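Local coordinates for arsenite methyltransferase (Chlamydomonas reinhardtii, PDB 5EVJ), which probably catalyses stepwise methylation of trivalent arsenic, using S-adenosylmethionine as methyl donor and thioredoxin as reductant, at residues Y152-G157 with K178-S183; P277-D282 with G341-H346; L319-T324 with G348-S353. The protein carries 15 engineered substitutions. All coordinates share one frame; numbering follows the deposited sequence.

Contact 1 of 3, residues Y152-G157 with K178-S183; sequences YLDRAG and KARVLS
The guanidinium of R180 lies against one face of the Y152 ring and meets the carboxylate of D154 at its edge. The ring and guanidinium planes are 25° apart, and Y152 CD1 lies 3.2 Å from R180 CZ, so the charged group is nearly flat against the aromatic face, offset toward its rim. The R180 chain bends at chi3 (92°), which turns the end group off the line of the preceding methylenes. The guanidinium of R155 covers the opposite face of Y152, with NH1 above its centre, so the ring sits between two arginines. D154 has CG between its backbone N and carbonyl carbon (chi1 39°), which brings the carboxylate to the edge of R180. R180 NH2 donates a fairly straight bond to D154 OD2 at 3.0 Å on the syn side, and its pairing with D154 OD1 at 2.7 Å is bent and weak. OD1 accepts from R155 N at 2.8 Å, from above the carboxylate plane. R180 NE donates a hydrogen bond to E151 O, while E184 accepts from D154 N. In the Rossmann-type domain, a salt bridge and the flat approach of guanidinium to ring join loop and helix 178-188; D154 probably offsets R180's charge beside the ring.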
ATOM      1  N   TYR A 152      14.948  -5.739   7.002  1.00 30.11           N
ATOM      2  CA  TYR A 152      15.259  -6.611   8.174  1.00 31.52           C
ATOM      3  C   TYR A 152      14.305  -6.399   9.336  1.00 36.04           C
ATOM      4  O   TYR A 152      14.706  -6.229  10.492  1.00 43.18           O
ATOM      5  CB  TYR A 152      16.743  -6.498   8.624  1.00 31.06           C
ATOM      6  CG  TYR A 152      17.684  -7.179   7.639  1.00 30.70           C
ATOM      7  CD1 TYR A 152      17.859  -8.584   7.678  1.00 30.98           C
ATOM      8  CD2 TYR A 152      18.334  -6.454   6.672  1.00 25.62           C
ATOM      9  CE1 TYR A 152      18.640  -9.222   6.739  1.00 31.14           C
ATOM     10  CE2 TYR A 152      19.172  -7.067   5.730  1.00 27.72           C
ATOM     11  CZ  TYR A 152      19.309  -8.450   5.764  1.00 33.92           C
ATOM     12  OH  TYR A 152      20.130  -9.110   4.849  1.00 34.71           O
ATOM     13  N   LEU A 153      13.018  -6.484   9.044  1.00 31.49           N
ATOM     14  CA  LEU A 153      12.047  -6.249  10.078  1.00 26.05           C
ATOM     15  C   LEU A 153      12.286  -7.169  11.242  1.00 25.03           C
ATOM     16  O   LEU A 153      11.969  -6.798  12.354  1.00 28.66           O
ATOM     17  CB  LEU A 153      10.636  -6.394   9.519  1.00 23.69           C
ATOM     18  CG  LEU A 153      10.328  -5.443   8.350  1.00 23.32           C
ATOM     19  CD1 LEU A 153       8.858  -5.492   7.987  1.00 18.46           C
ATOM     20  CD2 LEU A 153      10.744  -4.024   8.656  1.00 23.26           C
ATOM     21  N   ASP A 154      12.798  -8.379  10.996  1.00 23.82           N
ATOM     22  CA  ASP A 154      13.154  -9.346  12.093  1.00 29.64           C
ATOM     23  C   ASP A 154      14.238  -8.686  12.987  1.00 29.95           C
ATOM     24  O   ASP A 154      14.144  -8.689  14.197  1.00 31.57           O
ATOM     25  CB  ASP A 154      13.690 -10.692  11.521  1.00 26.73           C
ATOM     26  CG  ASP A 154      14.597 -10.470  10.287  1.00 24.45           C
ATOM     27  OD1 ASP A 154      14.818  -9.324   9.883  1.00 28.60           O
ATOM     28  OD2 ASP A 154      15.032 -11.396   9.650  1.00 31.10           O
ATOM     29  N   ARG A 155      15.221  -8.053  12.376  1.00 33.47           N
ATOM     30  CA  ARG A 155      16.266  -7.389  13.193  1.00 39.75           C
ATOM     31  C   ARG A 155      15.706  -6.264  13.991  1.00 36.62           C
ATOM     32  O   ARG A 155      16.090  -6.106  15.112  1.00 36.89           O
ATOM     33  CB  ARG A 155      17.477  -6.966  12.379  1.00 36.15           C
ATOM     34  CG  ARG A 155      18.230  -8.211  11.951  1.00 36.64           C
ATOM     35  CD  ARG A 155      19.498  -7.805  11.248  1.00 39.31           C
ATOM     36  NE  ARG A 155      20.053  -8.926  10.500  1.00 43.01           N
ATOM     37  CZ  ARG A 155      20.842  -8.760   9.450  1.00 46.92           C
ATOM     38  NH1 ARG A 155      21.145  -7.510   9.063  1.00 45.77           N
ATOM     39  NH2 ARG A 155      21.299  -9.816   8.785  1.00 41.37           N
ATOM     40  N   ALA A 156      14.727  -5.555  13.440  1.00 35.35           N
ATOM     41  CA  ALA A 156      14.018  -4.530  14.182  1.00 30.34           C
ATOM     42  C   ALA A 156      13.079  -5.134  15.247  1.00 31.41           C
ATOM     43  O   ALA A 156      12.381  -4.383  15.918  1.00 32.24           O
ATOM     44  CB  ALA A 156      13.230  -3.643  13.230  1.00 30.19           C
ATOM     45  N   GLY A 157      13.057  -6.459  15.418  1.00 28.42           N
ATOM     46  CA  GLY A 157      12.189  -7.045  16.462  1.00 30.28           C
ATOM     47  C   GLY A 157      10.712  -7.190  16.081  1.00 34.70           C
ATOM     48  O   GLY A 157       9.874  -7.422  16.945  1.00 33.39           O
ATOM     49  N   LYS A 178      14.908  -5.523  -2.542  1.00 33.85           N
ATOM     50  CA  LYS A 178      13.460  -5.570  -2.748  1.00 35.16           C
ATOM     51  C   LYS A 178      12.754  -6.848  -2.285  1.00 34.34           C
ATOM     52  O   LYS A 178      11.775  -6.765  -1.579  1.00 34.69           O
ATOM     53  CB  LYS A 178      13.144  -5.329  -4.185  1.00 32.52           C
ATOM     54  CG  LYS A 178      12.813  -3.898  -4.427  1.00 37.54           C
ATOM     55  CD  LYS A 178      12.858  -3.626  -5.896  1.00 41.50           C
ATOM     56  CE  LYS A 178      12.238  -2.290  -6.152  1.00 47.38           C
ATOM     57  NZ  LYS A 178      12.141  -2.213  -7.630  1.00 62.45           N
ATOM     58  N   ALA A 179      13.301  -8.003  -2.643  1.00 31.20           N
ATOM     59  CA  ALA A 179      12.674  -9.273  -2.333  1.00 33.20           C
ATOM     60  C   ALA A 179      12.528  -9.440  -0.821  1.00 31.17           C
ATOM     61  O   ALA A 179      11.499  -9.928  -0.314  1.00 37.79           O
ATOM     62  CB  ALA A 179      13.474 -10.450  -2.960  1.00 29.68           C
ATOM     63  N   ARG A 180      13.562  -9.060  -0.093  1.00 26.49           N
ATOM     64  CA  ARG A 180      13.503  -9.162   1.365  1.00 27.20           C
ATOM     65  C   ARG A 180      12.502  -8.237   2.017  1.00 22.08           C
ATOM     66  O   ARG A 180      11.798  -8.664   2.906  1.00 23.75           O
ATOM     67  CB  ARG A 180      14.872  -9.041   2.072  1.00 27.87           C
ATOM     68  CG  ARG A 180      15.062 -10.285   2.941  1.00 30.52           C
ATOM     69  CD  ARG A 180      16.290 -10.330   3.846  1.00 33.30           C
ATOM     70  NE  ARG A 180      15.782  -9.771   5.067  1.00 45.59           N
ATOM     71  CZ  ARG A 180      15.649 -10.404   6.224  1.00 42.49           C
ATOM     72  NH1 ARG A 180      16.098 -11.636   6.411  1.00 35.47           N
ATOM     73  NH2 ARG A 180      15.081  -9.734   7.208  1.00 39.30           N
ATOM     74  N   VAL A 181      12.423  -7.001   1.561  1.00 20.69           N
ATOM     75  CA  VAL A 181      11.423  -6.080   2.076  1.00 24.07           C
ATOM     76  C   VAL A 181      10.025  -6.681   1.843  1.00 25.59           C
ATOM     77  O   VAL A 181       9.215  -6.760   2.755  1.00 24.98           O
ATOM     78  CB  VAL A 181      11.499  -4.746   1.303  1.00 25.88           C
ATOM     79  CG1 VAL A 181      10.421  -3.767   1.777  1.00 26.40           C
ATOM     80  CG2 VAL A 181      12.889  -4.183   1.349  1.00 23.87           C
ATOM     81  N   LEU A 182       9.786  -7.156   0.617  1.00 25.11           N
ATOM     82  CA  LEU A 182       8.509  -7.742   0.269  1.00 28.56           C
ATOM     83  C   LEU A 182       8.238  -8.934   1.147  1.00 27.89           C
ATOM     84  O   LEU A 182       7.159  -9.022   1.734  1.00 26.74           O
ATOM     85  CB  LEU A 182       8.485  -8.121  -1.223  1.00 29.94           C
ATOM     86  CG  LEU A 182       7.940  -7.066  -2.173  1.00 33.78           C
ATOM     87  CD1 LEU A 182       7.785  -5.676  -1.617  1.00 34.61           C
ATOM     88  CD2 LEU A 182       8.699  -6.988  -3.484  1.00 33.73           C
ATOM     89  N   SER A 183       9.202  -9.848   1.265  1.00 23.81           N
ATOM     90  CA  SER A 183       8.926 -11.061   2.049  1.00 25.61           C
ATOM     91  C   SER A 183       8.780 -10.773   3.558  1.00 22.87           C
ATOM     92  O   SER A 183       8.011 -11.465   4.271  1.00 19.86           O
ATOM     93  CB  SER A 183       9.951 -12.187   1.770  1.00 29.03           C
ATOM     94  OG  SER A 183      11.262 -11.868   2.211  1.00 34.00           O
TER

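Contact 2 of 3, residues P277-D282 with G341-H346; sequences PGQIED and GDRAVH
R343 reaches from the 341-346 loop to the backbone and side chain of Q279, and the side chain of E281 comes near its guanidinium. The hydrogen bonds converge on one acceptor, the carbonyl oxygen of Q279. R343 NH2 donates to Q279 O at 2.8 Å, tilted 28° from the carbonyl plane, and NH1 adds a weaker, more bent bond to the same oxygen at 3.1 Å. Q279 O lies in the guanidinium plane at its edge, so the two terminal nitrogens straddle it. The R343 chain is extended from CG to NE, which carries the charged end across to the other loop.

Stacking comes from the side chain of Q279. Its chain folds back at chi2 (-73°) and sets the amide over a face of the guanidinium, the planes 26° apart, with Q279 NE2 3.6 Å from R343 NE. That NE2 is hydrogen-bonded to E330, which probably steadies the amide there.

The electrostatic part is looser. E281 OE1 is 3.4 Å from R343 NH1 but well out of the guanidinium plane, so the pair is held by charge, and no N-H points at the oxygen; the hydrogen bond of OE1 goes to Y287. R343 NH2 also has a weak bond to S326 of helix 322-329. On the 341-346 side, D342 OD1 accepts from A344 N at 3.1 Å, an Asx turn next to R343. Two irregular surface loops of the C-terminal region are therefore joined through one arginine, whose N-H groups grip a backbone carbonyl while its charge faces E281, which probably balances it in part.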
ATOM      1  N   PRO A 277      -4.026 -16.266   3.278  1.00 21.90           N
ATOM      2  CA  PRO A 277      -3.308 -17.529   3.022  1.00 24.89           C
ATOM      3  C   PRO A 277      -4.190 -18.623   2.477  1.00 23.41           C
ATOM      4  O   PRO A 277      -5.264 -18.890   3.002  1.00 24.63           O
ATOM      5  CB  PRO A 277      -2.721 -17.910   4.428  1.00 24.43           C
ATOM      6  CG  PRO A 277      -2.512 -16.554   5.088  1.00 23.96           C
ATOM      7  CD  PRO A 277      -3.735 -15.731   4.631  1.00 24.98           C
ATOM      8  N   GLY A 278      -3.703 -19.286   1.438  1.00 28.42           N
ATOM      9  CA  GLY A 278      -4.426 -20.427   0.820  1.00 23.29           C
ATOM     10  C   GLY A 278      -5.511 -19.993  -0.167  1.00 23.93           C
ATOM     11  O   GLY A 278      -6.067 -20.851  -0.816  1.00 22.12           O
ATOM     12  N   GLN A 279      -5.766 -18.688  -0.337  1.00 21.44           N
ATOM     13  CA  GLN A 279      -6.938 -18.246  -1.096  1.00 23.50           C
ATOM     14  C   GLN A 279      -6.633 -17.502  -2.386  1.00 24.03           C
ATOM     15  O   GLN A 279      -7.504 -17.464  -3.253  1.00 26.30           O
ATOM     16  CB  GLN A 279      -7.815 -17.299  -0.229  1.00 22.14           C
ATOM     17  CG  GLN A 279      -8.369 -17.935   1.064  1.00 21.67           C
ATOM     18  CD  GLN A 279      -9.492 -18.942   0.751  1.00 24.94           C
ATOM     19  OE1 GLN A 279      -9.208 -20.089   0.560  1.00 29.49           O
ATOM     20  NE2 GLN A 279     -10.753 -18.482   0.586  1.00 25.60           N
ATOM     21  N   ILE A 280      -5.459 -16.857  -2.498  1.00 19.41           N
ATOM     22  CA  ILE A 280      -5.258 -15.893  -3.552  1.00 20.39           C
ATOM     23  C   ILE A 280      -4.583 -16.635  -4.733  1.00 23.20           C
ATOM     24  O   ILE A 280      -3.545 -17.283  -4.541  1.00 23.65           O
ATOM     25  CB  ILE A 280      -4.412 -14.650  -3.126  1.00 19.47           C
ATOM     26  CG1 ILE A 280      -5.009 -13.871  -1.911  1.00 17.80           C
ATOM     27  CG2 ILE A 280      -4.276 -13.681  -4.286  1.00 17.34           C
ATOM     28  CD1 ILE A 280      -6.507 -13.600  -2.037  1.00 18.31           C
ATOM     29  N   GLU A 281      -5.217 -16.628  -5.911  1.00 21.84           N
ATOM     30  CA  GLU A 281      -4.791 -17.519  -7.042  1.00 20.21           C
ATOM     31  C   GLU A 281      -4.243 -16.661  -8.114  1.00 19.50           C
ATOM     32  O   GLU A 281      -4.404 -15.448  -8.056  1.00 20.70           O
ATOM     33  CB  GLU A 281      -5.950 -18.374  -7.564  1.00 20.67           C
ATOM     34  CG  GLU A 281      -6.419 -19.370  -6.514  1.00 19.98           C
ATOM     35  CD  GLU A 281      -7.606 -20.185  -6.968  1.00 22.66           C
ATOM     36  OE1 GLU A 281      -8.750 -19.772  -6.707  1.00 22.15           O
ATOM     37  OE2 GLU A 281      -7.436 -21.325  -7.487  1.00 24.81           O
ATOM     38  N   ASP A 282      -3.540 -17.230  -9.071  1.00 21.28           N
ATOM     39  CA  ASP A 282      -2.972 -16.379 -10.124  1.00 22.15           C
ATOM     40  C   ASP A 282      -3.871 -16.261 -11.310  1.00 22.11           C
ATOM     41  O   ASP A 282      -3.428 -15.832 -12.332  1.00 20.04           O
ATOM     42  CB  ASP A 282      -1.584 -16.868 -10.610  1.00 20.96           C
ATOM     43  CG  ASP A 282      -1.581 -18.343 -11.108  1.00 26.28           C
ATOM     44  OD1 ASP A 282      -2.649 -18.976 -11.342  1.00 25.18           O
ATOM     45  OD2 ASP A 282      -0.448 -18.897 -11.328  1.00 28.98           O
ATOM     46  N   GLY A 341     -22.471 -16.860  -1.359  1.00 25.27           N
ATOM     47  CA  GLY A 341     -21.847 -17.997  -1.994  1.00 25.15           C
ATOM     48  C   GLY A 341     -20.649 -18.441  -1.200  1.00 29.08           C
ATOM     49  O   GLY A 341     -20.406 -17.973  -0.091  1.00 31.36           O
ATOM     50  N   ASP A 342     -19.890 -19.375  -1.763  1.00 36.05           N
ATOM     51  CA  ASP A 342     -18.639 -19.782  -1.183  1.00 28.89           C
ATOM     52  C   ASP A 342     -17.825 -20.513  -2.262  1.00 27.65           C
ATOM     53  O   ASP A 342     -18.062 -20.330  -3.456  1.00 30.23           O
ATOM     54  CB  ASP A 342     -18.919 -20.642   0.043  1.00 32.87           C
ATOM     55  CG  ASP A 342     -19.654 -21.882  -0.306  1.00 40.27           C
ATOM     56  OD1 ASP A 342     -19.671 -22.253  -1.512  1.00 46.35           O
ATOM     57  OD2 ASP A 342     -20.219 -22.493   0.611  1.00 51.27           O
ATOM     58  N   ARG A 343     -16.837 -21.303  -1.853  1.00 26.20           N
ATOM     59  CA  ARG A 343     -15.908 -21.879  -2.802  1.00 29.77           C
ATOM     60  C   ARG A 343     -16.114 -23.372  -2.896  1.00 30.43           C
ATOM     61  O   ARG A 343     -15.252 -24.038  -3.386  1.00 35.79           O
ATOM     62  CB  ARG A 343     -14.440 -21.547  -2.428  1.00 26.03           C
ATOM     63  CG  ARG A 343     -14.055 -20.101  -2.615  1.00 23.61           C
ATOM     64  CD  ARG A 343     -12.525 -20.112  -2.775  1.00 25.29           C
ATOM     65  NE  ARG A 343     -11.942 -18.782  -2.759  1.00 20.48           N
ATOM     66  CZ  ARG A 343     -10.685 -18.482  -3.115  1.00 21.62           C
ATOM     67  NH1 ARG A 343      -9.807 -19.452  -3.522  1.00 18.29           N
ATOM     68  NH2 ARG A 343     -10.282 -17.192  -3.015  1.00 17.63           N
ATOM     69  N   ALA A 344     -17.266 -23.912  -2.491  1.00 33.95           N
ATOM     70  CA  ALA A 344     -17.489 -25.383  -2.605  1.00 32.20           C
ATOM     71  C   ALA A 344     -17.588 -25.909  -4.040  1.00 31.34           C
ATOM     72  O   ALA A 344     -17.444 -27.116  -4.300  1.00 37.83           O
ATOM     73  CB  ALA A 344     -18.669 -25.869  -1.752  1.00 29.83           C
ATOM     74  N   VAL A 345     -17.844 -25.021  -4.979  1.00 30.75           N
ATOM     75  CA  VAL A 345     -18.023 -25.481  -6.329  1.00 29.38           C
ATOM     76  C   VAL A 345     -17.307 -24.529  -7.184  1.00 29.23           C
ATOM     77  O   VAL A 345     -17.545 -23.332  -7.096  1.00 27.81           O
ATOM     78  CB  VAL A 345     -19.522 -25.574  -6.817  1.00 33.35           C
ATOM     79  CG1 VAL A 345     -19.525 -26.025  -8.286  1.00 27.06           C
ATOM     80  CG2 VAL A 345     -20.386 -26.529  -5.927  1.00 23.37           C
ATOM     81  N   HIS A 346     -16.433 -25.084  -8.026  1.00 29.46           N
ATOM     82  CA  HIS A 346     -15.671 -24.284  -8.986  1.00 29.98           C
ATOM     83  C   HIS A 346     -16.341 -24.334 -10.356  1.00 32.13           C
ATOM     84  O   HIS A 346     -16.715 -25.433 -10.864  1.00 33.82           O
ATOM     85  CB  HIS A 346     -14.214 -24.830  -9.012  1.00 28.67           C
ATOM     86  CG  HIS A 346     -13.325 -24.214 -10.037  1.00 23.05           C
ATOM     87  ND1 HIS A 346     -12.854 -22.925  -9.938  1.00 26.26           N
ATOM     88  CD2 HIS A 346     -12.779 -24.727 -11.155  1.00 22.53           C
ATOM     89  CE1 HIS A 346     -12.094 -22.644 -10.987  1.00 24.04           C
ATOM     90  NE2 HIS A 346     -12.037 -23.731 -11.736  1.00 27.26           N
TER

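Contact 3 of 3, residues L319-T324 with G348-S353; sequences LVAGNT and GQFDAS. Engineered in segment 319-324: A321 (natural residue Cys). Engineered in segment 348-353: A352 (natural residue Cys).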
ATOM      1  N   LEU A 319     -21.152  -9.752  -9.307  1.00 28.06           N
ATOM      2  CA  LEU A 319     -20.422 -11.037  -9.506  1.00 27.70           C
ATOM      3  C   LEU A 319     -18.918 -10.777  -9.368  1.00 26.86           C
ATOM      4  O   LEU A 319     -18.366  -9.789  -9.930  1.00 24.86           O
ATOM      5  CB  LEU A 319     -20.745 -11.700 -10.857  1.00 26.01           C
ATOM      6  CG  LEU A 319     -22.238 -12.003 -11.238  1.00 27.26           C
ATOM      7  CD1 LEU A 319     -22.466 -12.573 -12.647  1.00 23.77           C
ATOM      8  CD2 LEU A 319     -22.877 -12.928 -10.276  1.00 25.08           C
ATOM      9  N   VAL A 320     -18.262 -11.659  -8.603  1.00 24.31           N
ATOM     10  CA  VAL A 320     -16.841 -11.535  -8.427  1.00 22.48           C
ATOM     11  C   VAL A 320     -16.121 -12.845  -8.511  1.00 23.22           C
ATOM     12  O   VAL A 320     -16.717 -13.952  -8.300  1.00 20.66           O
ATOM     13  CB  VAL A 320     -16.481 -10.870  -7.063  1.00 22.30           C
ATOM     14  CG1 VAL A 320     -16.909  -9.414  -7.062  1.00 17.81           C
ATOM     15  CG2 VAL A 320     -17.071 -11.656  -5.896  1.00 20.49           C
ATOM     16  N   ALA A 321     -14.810 -12.729  -8.822  1.00 22.32           N
ATOM     17  CA  ALA A 321     -13.932 -13.915  -8.727  1.00 20.51           C
ATOM     18  C   ALA A 321     -13.546 -14.238  -7.250  1.00 19.44           C
ATOM     19  O   ALA A 321     -13.736 -13.400  -6.368  1.00 19.00           O
ATOM     20  CB  ALA A 321     -12.721 -13.730  -9.589  1.00 19.66           C
ATOM     21  N   GLY A 322     -13.039 -15.453  -6.986  1.00 19.90           N
ATOM     22  CA  GLY A 322     -12.464 -15.870  -5.656  1.00 16.87           C
ATOM     23  C   GLY A 322     -11.575 -14.807  -5.025  1.00 17.54           C
ATOM     24  O   GLY A 322     -11.721 -14.450  -3.815  1.00 18.86           O
ATOM     25  N   ASN A 323     -10.732 -14.217  -5.852  1.00 17.66           N
ATOM     26  CA  ASN A 323      -9.706 -13.324  -5.319  1.00 19.32           C
ATOM     27  C   ASN A 323     -10.339 -12.120  -4.742  1.00 18.42           C
ATOM     28  O   ASN A 323     -10.092 -11.747  -3.580  1.00 20.28           O
ATOM     29  CB  ASN A 323      -8.648 -12.910  -6.375  1.00 17.29           C
ATOM     30  CG  ASN A 323      -7.595 -14.003  -6.627  1.00 19.79           C
ATOM     31  OD1 ASN A 323      -7.607 -15.085  -5.994  1.00 17.53           O
ATOM     32  ND2 ASN A 323      -6.673 -13.720  -7.558  1.00 18.89           N
ATOM     33  N   THR A 324     -11.125 -11.468  -5.575  1.00 17.92           N
ATOM     34  CA  THR A 324     -11.810 -10.271  -5.203  1.00 17.59           C
ATOM     35  C   THR A 324     -12.733 -10.590  -4.008  1.00 17.54           C
ATOM     36  O   THR A 324     -12.790  -9.789  -3.090  1.00 18.77           O
ATOM     37  CB  THR A 324     -12.676  -9.792  -6.395  1.00 17.01           C
ATOM     38  OG1 THR A 324     -11.781  -9.310  -7.423  1.00 17.27           O
ATOM     39  CG2 THR A 324     -13.590  -8.648  -5.906  1.00 14.61           C
ATOM     40  N   GLY A 348     -15.003 -22.530 -13.222  1.00 31.05           N
ATOM     41  CA  GLY A 348     -14.196 -22.273 -14.390  1.00 26.72           C
ATOM     42  C   GLY A 348     -13.515 -20.963 -14.224  1.00 26.53           C
ATOM     43  O   GLY A 348     -13.498 -20.393 -13.146  1.00 24.44           O
ATOM     44  N   GLN A 349     -12.867 -20.515 -15.275  1.00 23.78           N
ATOM     45  CA  GLN A 349     -12.225 -19.279 -15.170  1.00 24.48           C
ATOM     46  C   GLN A 349     -13.253 -18.116 -15.259  1.00 29.90           C
ATOM     47  O   GLN A 349     -14.172 -18.160 -16.071  1.00 31.57           O
ATOM     48  CB  GLN A 349     -11.222 -19.191 -16.297  1.00 23.38           C
ATOM     49  CG  GLN A 349     -10.354 -17.930 -16.221  1.00 19.91           C
ATOM     50  CD  GLN A 349      -9.401 -17.900 -17.370  1.00 23.57           C
ATOM     51  OE1 GLN A 349      -9.156 -18.961 -18.060  1.00 25.09           O
ATOM     52  NE2 GLN A 349      -8.842 -16.740 -17.616  1.00 20.94           N
ATOM     53  N   PHE A 350     -13.077 -17.065 -14.453  1.00 30.51           N
ATOM     54  CA  PHE A 350     -14.116 -16.060 -14.321  1.00 27.05           C
ATOM     55  C   PHE A 350     -13.993 -15.097 -15.466  1.00 27.78           C
ATOM     56  O   PHE A 350     -12.884 -14.668 -15.767  1.00 27.93           O
ATOM     57  CB  PHE A 350     -13.955 -15.396 -12.961  1.00 24.91           C
ATOM     58  CG  PHE A 350     -14.801 -14.184 -12.775  1.00 23.08           C
ATOM     59  CD1 PHE A 350     -16.067 -14.296 -12.310  1.00 23.43           C
ATOM     60  CD2 PHE A 350     -14.309 -12.929 -13.076  1.00 22.83           C
ATOM     61  CE1 PHE A 350     -16.842 -13.185 -12.105  1.00 22.89           C
ATOM     62  CE2 PHE A 350     -15.076 -11.804 -12.864  1.00 24.28           C
ATOM     63  CZ  PHE A 350     -16.344 -11.939 -12.356  1.00 22.71           C
ATOM     64  N   ASP A 351     -15.093 -14.773 -16.164  1.00 35.13           N
ATOM     65  CA  ASP A 351     -15.004 -13.813 -17.310  1.00 43.63           C
ATOM     66  C   ASP A 351     -14.153 -14.259 -18.502  1.00 54.14           C
ATOM     67  O   ASP A 351     -13.320 -13.500 -19.044  1.00 55.42           O
ATOM     68  CB  ASP A 351     -14.425 -12.476 -16.866  1.00 50.87           C
ATOM     69  CG  ASP A 351     -15.470 -11.450 -16.690  1.00 61.01           C
ATOM     70  OD1 ASP A 351     -16.656 -11.838 -16.638  1.00 70.36           O
ATOM     71  OD2 ASP A 351     -15.110 -10.263 -16.613  1.00 69.40           O
ATOM     72  N   ALA A 352     -14.364 -15.496 -18.913  1.00 60.46           N
ATOM     73  CA  ALA A 352     -13.593 -16.100 -19.972  1.00 62.16           C
ATOM     74  C   ALA A 352     -14.229 -17.466 -20.158  1.00 63.54           C
ATOM     75  O   ALA A 352     -14.670 -18.107 -19.174  1.00 57.00           O
ATOM     76  CB  ALA A 352     -12.113 -16.214 -19.586  1.00 60.86           C
ATOM     77  N   SER A 353     -14.319 -17.875 -21.426  1.00 68.70           N
ATOM     78  CA  SER A 353     -14.779 -19.217 -21.814  1.00 72.74           C
ATOM     79  C   SER A 353     -13.729 -20.294 -21.440  1.00 72.02           C
ATOM     80  O   SER A 353     -12.581 -19.967 -21.065  1.00 66.33           O
ATOM     81  CB  SER A 353     -15.089 -19.241 -23.320  1.00 68.92           C
ATOM     82  OG  SER A 353     -13.927 -18.962 -24.090  1.00 69.85           O
TER
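A chi1 of 170° swings the F350 ring away from its own N, and chi2 (87°) sets it nearly perpendicular to the chain at CB, so it lies along the backbone of L319-A321 and presents a face to it. A321, an engineered alanine where the natural protein has cysteine, puts CB over that face, 4.2 Å from the ring centroid and 26° off its normal, a CH-pi contact. Its backbone N lies over the ring centre, 3.8 Å above the plane. Farther along the ring, F350 CE1 is 3.7 Å from V320 C, and F350 CZ is 3.8 Å from L319 O. The carboxylate oxygen OD1 of D351 lies over the opposite face, offset toward the rim. A serine at F350 would probably leave A321 and the peptide before it without their aromatic cover and open a gap between the two segments. No hydrogen bond crosses between them; F350 and G322 are each bonded through their backbones to the A284-D286 region instead. Strand 318-320 and A321, at the N-cap of helix 322-329, thus meet the chain after strand 348-349 by dispersion and CH-pi, the latter through the engineered alanine.

How the contacts relate
Contact 1 comes first along the chain and lies in the Rossmann-type methyltransferase domain, where the loop between strands 143-147 and 163-169 of the seven-stranded sheet meets helix 178-188. Contacts 2 and 3 lie in the C-terminal region, their centres about 29 and 33 Å from that of contact 1, and their nearest atoms about 12 and 17 Å from it. Those two are neighbours, centres about 10 Å apart, and their segments alternate along the chain. They meet at E281 N and N323 OD1, 2.8 Å apart in a probable hydrogen bond. Helix 322-329 begins in contact 3 and flanks contact 2, so the two share one part of the C-terminal region, which contact 1 does not touch.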